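Local coordinates for protein intracellular serine protease (Bacillus licheniformis, PDB 4ZOQ) that probably cleaves peptide bonds as a subtilisin-like serine endopeptidase and serves as a lanthipeptide protease, at residues P9-D14 against L245-Y250; I96-V101 against A286-S291. One frame throughout, in Å; residues are numbered along the deposited sequence.

Contact 1: P9-D14 against L245-Y250; sequences PAWGLD and LVLTTY
Trp-11 and Thr-249 mark the nearest approach of the two backbones, their CA atoms 8.5 Å apart, so the irregular loop 9-14 stands well off strand 246-249 and side chains bridge the gap. The indole of Trp-11 does most of this. Its six-membered ring carries the methyl CG2 of Thr-249 over the centre of one face, a CH-pi contact with CG2 3.8 Å from the ring centroid, 15° off the normal. OG1 of Thr-249 is hydrogen-bonded to Thr-88 O. At the ring edge, near its plane, CH2 of Trp-11 lies 3.5 Å from Leu-247 O. The Leu-247 side chain slides past the indole in the opposite direction, and its CD2 also meets Leu-13 CD2 at 3.7 Å. An alanine in place of Trp-11 would probably open a gap beneath Thr-249 CG2 and leave Leu-247 with little beyond Leu-13 to pack against from this loop. Thr-248 points away from the loop, its OG1 hydrogen-bonded to Ser-270 O and Gln-89 NE2, its side chain about 8 Å from that of the predicted catalytic Ser-276. Between the two segments the buried contact rests on van der Waals and CH-pi packing, while hydrogen bonds to Tyr-269 and Asp-60 tie the loop backbone.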
ATOM      1  N   PRO B   9      22.499  -0.807  -6.813  1.00 38.58           N
ATOM      2  CA  PRO B   9      21.351  -0.517  -5.965  1.00 39.01           C
ATOM      3  C   PRO B   9      21.707   0.403  -4.833  1.00 39.30           C
ATOM      4  O   PRO B   9      22.829   0.368  -4.368  1.00 42.89           O
ATOM      5  CB  PRO B   9      20.940  -1.902  -5.442  1.00 37.06           C
ATOM      6  CG  PRO B   9      22.043  -2.783  -5.740  1.00 35.44           C
ATOM      7  CD  PRO B   9      22.687  -2.257  -6.965  1.00 37.74           C
ATOM      8  N   ALA B  10      20.747   1.215  -4.405  1.00 41.20           N
ATOM      9  CA  ALA B  10      20.961   2.143  -3.308  1.00 38.70           C
ATOM     10  C   ALA B  10      21.251   1.381  -2.013  1.00 38.74           C
ATOM     11  O   ALA B  10      21.993   1.870  -1.149  1.00 38.45           O
ATOM     12  CB  ALA B  10      19.757   3.064  -3.149  1.00 36.16           C
ATOM     13  N   TRP B  11      20.715   0.164  -1.905  1.00 36.33           N
ATOM     14  CA  TRP B  11      20.905  -0.629  -0.699  1.00 34.16           C
ATOM     15  C   TRP B  11      22.372  -0.965  -0.532  1.00 37.39           C
ATOM     16  O   TRP B  11      23.079  -1.207  -1.505  1.00 42.96           O
ATOM     17  CB  TRP B  11      20.095  -1.923  -0.744  1.00 34.33           C
ATOM     18  CG  TRP B  11      18.610  -1.754  -0.861  1.00 29.72           C
ATOM     19  CD1 TRP B  11      17.914  -0.601  -0.789  1.00 29.45           C
ATOM     20  CD2 TRP B  11      17.647  -2.801  -1.051  1.00 28.29           C
ATOM     21  NE1 TRP B  11      16.574  -0.849  -0.949  1.00 31.27           N
ATOM     22  CE2 TRP B  11      16.385  -2.194  -1.106  1.00 29.01           C
ATOM     23  CE3 TRP B  11      17.733  -4.187  -1.198  1.00 29.51           C
ATOM     24  CZ2 TRP B  11      15.213  -2.932  -1.300  1.00 30.17           C
ATOM     25  CZ3 TRP B  11      16.569  -4.915  -1.372  1.00 28.69           C
ATOM     26  CH2 TRP B  11      15.329  -4.287  -1.425  1.00 28.49           C
ATOM     27  N   GLY B  12      22.818  -1.008   0.718  1.00 42.07           N
ATOM     28  CA  GLY B  12      24.194  -1.332   1.026  1.00 38.53           C
ATOM     29  C   GLY B  12      24.514  -2.784   0.742  1.00 40.92           C
ATOM     30  O   GLY B  12      25.657  -3.093   0.404  1.00 42.87           O
ATOM     31  N   LEU B  13      23.535  -3.678   0.939  1.00 40.02           N
ATOM     32  CA  LEU B  13      23.702  -5.102   0.599  1.00 42.34           C
ATOM     33  C   LEU B  13      24.899  -5.721   1.350  1.00 44.06           C
ATOM     34  O   LEU B  13      25.430  -6.766   0.954  1.00 43.23           O
ATOM     35  CB  LEU B  13      23.865  -5.289  -0.921  1.00 41.83           C
ATOM     36  CG  LEU B  13      22.736  -4.865  -1.885  1.00 39.99           C
ATOM     37  CD1 LEU B  13      23.175  -5.054  -3.296  1.00 38.52           C
ATOM     38  CD2 LEU B  13      21.469  -5.696  -1.663  1.00 33.16           C
ATOM     39  N   ASP B  14      25.311  -5.058   2.431  1.00 44.43           N
ATOM     40  CA  ASP B  14      26.494  -5.434   3.208  1.00 46.23           C
ATOM     41  C   ASP B  14      27.758  -5.591   2.340  1.00 51.45           C
ATOM     42  O   ASP B  14      28.682  -6.329   2.694  1.00 52.05           O
ATOM     43  CB  ASP B  14      26.206  -6.734   3.968  1.00 44.67           C
ATOM     44  CG  ASP B  14      27.132  -6.943   5.142  1.00 55.17           C
ATOM     45  OD1 ASP B  14      27.840  -5.985   5.534  1.00 56.85           O
ATOM     46  OD2 ASP B  14      27.136  -8.070   5.691  1.00 58.35           O
ATOM     47  N   LEU B 245      12.388 -15.005  -7.304  1.00 32.52           N
ATOM     48  CA  LEU B 245      12.035 -14.249  -6.089  1.00 29.22           C
ATOM     49  C   LEU B 245      12.671 -12.857  -6.094  1.00 29.06           C
ATOM     50  O   LEU B 245      13.585 -12.593  -6.883  1.00 27.99           O
ATOM     51  CB  LEU B 245      12.470 -15.034  -4.851  1.00 27.84           C
ATOM     52  CG  LEU B 245      11.715 -16.333  -4.518  1.00 32.75           C
ATOM     53  CD1 LEU B 245      12.457 -17.226  -3.488  1.00 24.44           C
ATOM     54  CD2 LEU B 245      10.311 -15.954  -3.972  1.00 31.16           C
ATOM     55  N   VAL B 246      12.222 -11.978  -5.199  1.00 27.07           N
ATOM     56  CA  VAL B 246      12.758 -10.626  -5.171  1.00 25.67           C
ATOM     57  C   VAL B 246      13.359 -10.321  -3.807  1.00 29.94           C
ATOM     58  O   VAL B 246      12.857 -10.791  -2.778  1.00 28.50           O
ATOM     59  CB  VAL B 246      11.674  -9.558  -5.547  1.00 26.39           C
ATOM     60  CG1 VAL B 246      11.203  -9.795  -6.975  1.00 27.24           C
ATOM     61  CG2 VAL B 246      10.480  -9.534  -4.566  1.00 24.10           C
ATOM     62  N   LEU B 247      14.452  -9.559  -3.789  1.00 28.89           N
ATOM     63  CA  LEU B 247      15.044  -9.183  -2.511  1.00 28.59           C
ATOM     64  C   LEU B 247      14.205  -8.092  -1.833  1.00 30.15           C
ATOM     65  O   LEU B 247      13.668  -7.202  -2.488  1.00 30.19           O
ATOM     66  CB  LEU B 247      16.497  -8.718  -2.682  1.00 28.55           C
ATOM     67  CG  LEU B 247      17.355  -8.823  -1.408  1.00 29.50           C
ATOM     68  CD1 LEU B 247      17.503 -10.280  -1.023  1.00 27.87           C
ATOM     69  CD2 LEU B 247      18.722  -8.185  -1.563  1.00 29.24           C
ATOM     70  N   THR B 248      14.124  -8.169  -0.512  1.00 30.34           N
ATOM     71  CA  THR B 248      13.452  -7.168   0.316  1.00 29.84           C
ATOM     72  C   THR B 248      14.358  -6.712   1.461  1.00 32.35           C
ATOM     73  O   THR B 248      15.204  -7.473   1.974  1.00 30.86           O
ATOM     74  CB  THR B 248      12.161  -7.740   0.943  1.00 31.10           C
ATOM     75  OG1 THR B 248      12.486  -8.877   1.775  1.00 29.80           O
ATOM     76  CG2 THR B 248      11.198  -8.186  -0.119  1.00 28.81           C
ATOM     77  N   THR B 249      14.153  -5.485   1.901  1.00 34.08           N
ATOM     78  CA  THR B 249      14.735  -5.070   3.165  1.00 30.98           C
ATOM     79  C   THR B 249      13.884  -5.694   4.251  1.00 33.05           C
ATOM     80  O   THR B 249      12.653  -5.672   4.200  1.00 32.54           O
ATOM     81  CB  THR B 249      14.808  -3.552   3.314  1.00 31.74           C
ATOM     82  OG1 THR B 249      13.554  -2.990   2.927  1.00 33.21           O
ATOM     83  CG2 THR B 249      15.881  -2.967   2.412  1.00 30.40           C
ATOM     84  N   TYR B 250      14.564  -6.266   5.231  1.00 36.27           N
ATOM     85  CA  TYR B 250      13.918  -7.009   6.302  1.00 36.81           C
ATOM     86  C   TYR B 250      14.505  -6.461   7.608  1.00 38.11           C
ATOM     87  O   TYR B 250      15.669  -6.021   7.607  1.00 36.54           O
ATOM     88  CB  TYR B 250      14.167  -8.504   6.111  1.00 38.16           C
ATOM     89  CG  TYR B 250      13.184  -9.409   6.823  1.00 40.71           C
ATOM     90  CD1 TYR B 250      11.832  -9.430   6.461  1.00 34.43           C
ATOM     91  CD2 TYR B 250      13.619 -10.286   7.815  1.00 38.55           C
ATOM     92  CE1 TYR B 250      10.931 -10.264   7.102  1.00 34.75           C
ATOM     93  CE2 TYR B 250      12.732 -11.130   8.456  1.00 43.26           C
ATOM     94  CZ  TYR B 250      11.390 -11.117   8.092  1.00 41.52           C
ATOM     95  OH  TYR B 250      10.524 -11.953   8.728  1.00 39.05           O
TER

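Contact 2: I96-V101 against A286-S291; sequences IIAPDV and AALVIS
Leu-288 of helix 275-297 reaches between Ile-97 and Ala-98 and touches each with a different branch. Its CG stands anti to the carbonyl carbon (chi1 -81°), and the two methyls divide from there. CD1 goes to Ile-97, 3.6 Å from its CG2, where the two side chains cross obliquely; the same methyl lies 3.3 Å from Ile-97 O. CD2 takes the other neighbour, 3.6 Å from CB of Ala-98. The CB of Ile-97 is directed at the helix, but the end of the side chain leads away; CG2, anti to the backbone N, is the branch that meets Leu-288, and the Ile-97 side chain also packs on Gln-281 and Thr-285 of the same helix.

In the subtilisin-like fold one helix begins at the catalytic histidine and another at the catalytic serine; here these are 86-97 and 275-297, with His-86 and Ser-276 assigned by prediction. The contact joins the C-terminal end region of helix 86-97, and the type I turn from Ala-98 to Val-101 that follows in sequence, to the middle of the second.

At the end of that turn, Val-101 also faces the helix. Its CG1 lies anti to the carbonyl carbon and meets Ala-287 CB at 3.6 Å, with Ser-291 OG a looser neighbour of the same methyl. That hydroxyl bends back to donate to Ala-287 O at 2.8 Å, tilted 31° from the carbonyl plane, whereas Ser-291 N reaches the same oxygen from the opposite face. Doubly gripped in this way, Ala-287 O has its polar needs met inside the buried interface, and His-42 N bonds to the serine OG as well.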
ATOM      1  N   ILE B  96      14.082   1.447  -3.045  1.00 28.03           N
ATOM      2  CA  ILE B  96      15.050   1.011  -4.052  1.00 28.20           C
ATOM      3  C   ILE B  96      14.831   1.756  -5.380  1.00 31.26           C
ATOM      4  O   ILE B  96      15.789   2.014  -6.100  1.00 33.47           O
ATOM      5  CB  ILE B  96      15.008  -0.525  -4.266  1.00 27.34           C
ATOM      6  CG1 ILE B  96      16.249  -0.985  -5.010  1.00 26.98           C
ATOM      7  CG2 ILE B  96      13.729  -0.991  -4.955  1.00 26.80           C
ATOM      8  CD1 ILE B  96      17.557  -0.763  -4.265  1.00 28.62           C
ATOM      9  N   ILE B  97      13.590   2.170  -5.648  1.00 29.29           N
ATOM     10  CA  ILE B  97      13.259   2.958  -6.835  1.00 28.96           C
ATOM     11  C   ILE B  97      13.441   4.471  -6.623  1.00 28.24           C
ATOM     12  O   ILE B  97      13.977   5.181  -7.495  1.00 27.64           O
ATOM     13  CB  ILE B  97      11.782   2.677  -7.269  1.00 30.20           C
ATOM     14  CG1 ILE B  97      11.716   1.324  -7.981  1.00 27.16           C
ATOM     15  CG2 ILE B  97      11.267   3.768  -8.185  1.00 26.24           C
ATOM     16  CD1 ILE B  97      10.409   0.679  -7.942  1.00 29.72           C
ATOM     17  N   ALA B  98      13.100   4.935  -5.426  1.00 26.15           N
ATOM     18  CA  ALA B  98      13.161   6.347  -5.088  1.00 27.96           C
ATOM     19  C   ALA B  98      13.841   6.521  -3.747  1.00 30.32           C
ATOM     20  O   ALA B  98      13.170   6.701  -2.726  1.00 31.71           O
ATOM     21  CB  ALA B  98      11.783   6.939  -5.043  1.00 27.74           C
ATOM     22  N   PRO B  99      15.172   6.435  -3.737  1.00 28.18           N
ATOM     23  CA  PRO B  99      15.881   6.351  -2.458  1.00 32.70           C
ATOM     24  C   PRO B  99      15.821   7.614  -1.611  1.00 33.92           C
ATOM     25  O   PRO B  99      16.024   7.518  -0.412  1.00 34.24           O
ATOM     26  CB  PRO B  99      17.333   6.013  -2.872  1.00 33.82           C
ATOM     27  CG  PRO B  99      17.409   6.208  -4.347  1.00 36.78           C
ATOM     28  CD  PRO B  99      16.022   6.085  -4.890  1.00 30.44           C
ATOM     29  N   ASP B 100      15.474   8.755  -2.186  1.00 35.01           N
ATOM     30  CA  ASP B 100      15.486   9.986  -1.407  1.00 36.08           C
ATOM     31  C   ASP B 100      14.105  10.520  -1.007  1.00 37.14           C
ATOM     32  O   ASP B 100      14.043  11.488  -0.249  1.00 38.57           O
ATOM     33  CB  ASP B 100      16.244  11.071  -2.185  1.00 36.39           C
ATOM     34  CG  ASP B 100      17.737  10.827  -2.206  1.00 38.95           C
ATOM     35  OD1 ASP B 100      18.219  10.223  -1.232  1.00 31.60           O
ATOM     36  OD2 ASP B 100      18.410  11.198  -3.207  1.00 36.51           O
ATOM     37  N   VAL B 101      13.008   9.923  -1.486  1.00 36.05           N
ATOM     38  CA  VAL B 101      11.688  10.389  -1.039  1.00 34.33           C
ATOM     39  C   VAL B 101      11.484  10.021   0.409  1.00 36.56           C
ATOM     40  O   VAL B 101      12.066   9.050   0.902  1.00 34.60           O
ATOM     41  CB  VAL B 101      10.528   9.832  -1.867  1.00 36.18           C
ATOM     42  CG1 VAL B 101      10.547  10.444  -3.257  1.00 31.70           C
ATOM     43  CG2 VAL B 101      10.564   8.322  -1.900  1.00 35.61           C
ATOM     44  N   ALA B 286       5.660   6.638  -8.690  1.00 27.15           N
ATOM     45  CA  ALA B 286       4.841   7.853  -8.636  1.00 27.88           C
ATOM     46  C   ALA B 286       5.570   8.996  -7.926  1.00 29.28           C
ATOM     47  O   ALA B 286       5.543  10.149  -8.380  1.00 29.30           O
ATOM     48  CB  ALA B 286       3.523   7.577  -7.950  1.00 27.87           C
ATOM     49  N   ALA B 287       6.214   8.667  -6.806  1.00 28.99           N
ATOM     50  CA  ALA B 287       7.003   9.644  -6.054  1.00 30.78           C
ATOM     51  C   ALA B 287       8.142  10.169  -6.933  1.00 27.80           C
ATOM     52  O   ALA B 287       8.487  11.349  -6.872  1.00 30.62           O
ATOM     53  CB  ALA B 287       7.542   9.035  -4.762  1.00 27.84           C
ATOM     54  N   LEU B 288       8.702   9.310  -7.775  1.00 26.05           N
ATOM     55  CA  LEU B 288       9.749   9.792  -8.675  1.00 31.51           C
ATOM     56  C   LEU B 288       9.216  10.815  -9.689  1.00 30.60           C
ATOM     57  O   LEU B 288       9.868  11.831  -9.939  1.00 29.75           O
ATOM     58  CB  LEU B 288      10.421   8.632  -9.411  1.00 30.63           C
ATOM     59  CG  LEU B 288      11.492   7.846  -8.665  1.00 31.06           C
ATOM     60  CD1 LEU B 288      12.215   6.916  -9.657  1.00 30.89           C
ATOM     61  CD2 LEU B 288      12.477   8.812  -7.982  1.00 29.79           C
ATOM     62  N   VAL B 289       8.038  10.541 -10.260  1.00 32.12           N
ATOM     63  CA  VAL B 289       7.428  11.427 -11.248  1.00 29.04           C
ATOM     64  C   VAL B 289       7.077  12.763 -10.599  1.00 32.67           C
ATOM     65  O   VAL B 289       7.382  13.824 -11.154  1.00 32.97           O
ATOM     66  CB  VAL B 289       6.179  10.803 -11.871  1.00 30.32           C
ATOM     67  CG1 VAL B 289       5.356  11.858 -12.616  1.00 30.08           C
ATOM     68  CG2 VAL B 289       6.579   9.679 -12.802  1.00 30.05           C
ATOM     69  N   ILE B 290       6.476  12.711  -9.411  1.00 28.39           N
ATOM     70  CA  ILE B 290       6.157  13.931  -8.702  1.00 29.42           C
ATOM     71  C   ILE B 290       7.438  14.748  -8.453  1.00 32.06           C
ATOM     72  O   ILE B 290       7.462  15.954  -8.697  1.00 29.93           O
ATOM     73  CB  ILE B 290       5.428  13.648  -7.361  1.00 31.77           C
ATOM     74  CG1 ILE B 290       4.013  13.121  -7.620  1.00 28.14           C
ATOM     75  CG2 ILE B 290       5.352  14.926  -6.511  1.00 30.13           C
ATOM     76  CD1 ILE B 290       3.361  12.447  -6.464  1.00 26.47           C
ATOM     77  N   SER B 291       8.510  14.083  -8.018  1.00 29.98           N
ATOM     78  CA  SER B 291       9.774  14.764  -7.759  1.00 32.63           C
ATOM     79  C   SER B 291      10.301  15.434  -9.041  1.00 34.39           C
ATOM     80  O   SER B 291      10.608  16.629  -9.049  1.00 31.13           O
ATOM     81  CB  SER B 291      10.801  13.771  -7.220  1.00 31.93           C
ATOM     82  OG  SER B 291      10.363  13.204  -5.993  1.00 30.52           O
TER

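From the N terminus, the loop 9-14 comes first, then 96-101, then 245-250 and finally 286-291, so the two contacts cross rather than nest. Contact 1 closes a loop of 230 intervening residues, bringing the segment before helix 24-30 onto strand 246-249, which pairs with 269-272. Contact 2 closes one of 184 residues, from the end of helix 86-97 to helix 275-297. Their centres are about 17 Å apart, yet they touch: Ile-96 CD1 lies 3.5 Å from Trp-11 NE1, and Ala-10 CB packs on Pro-99 CB. The N-terminal loop thereby rests on both the strand and the helix 86-97 region, which in turn lies against helix 275-297.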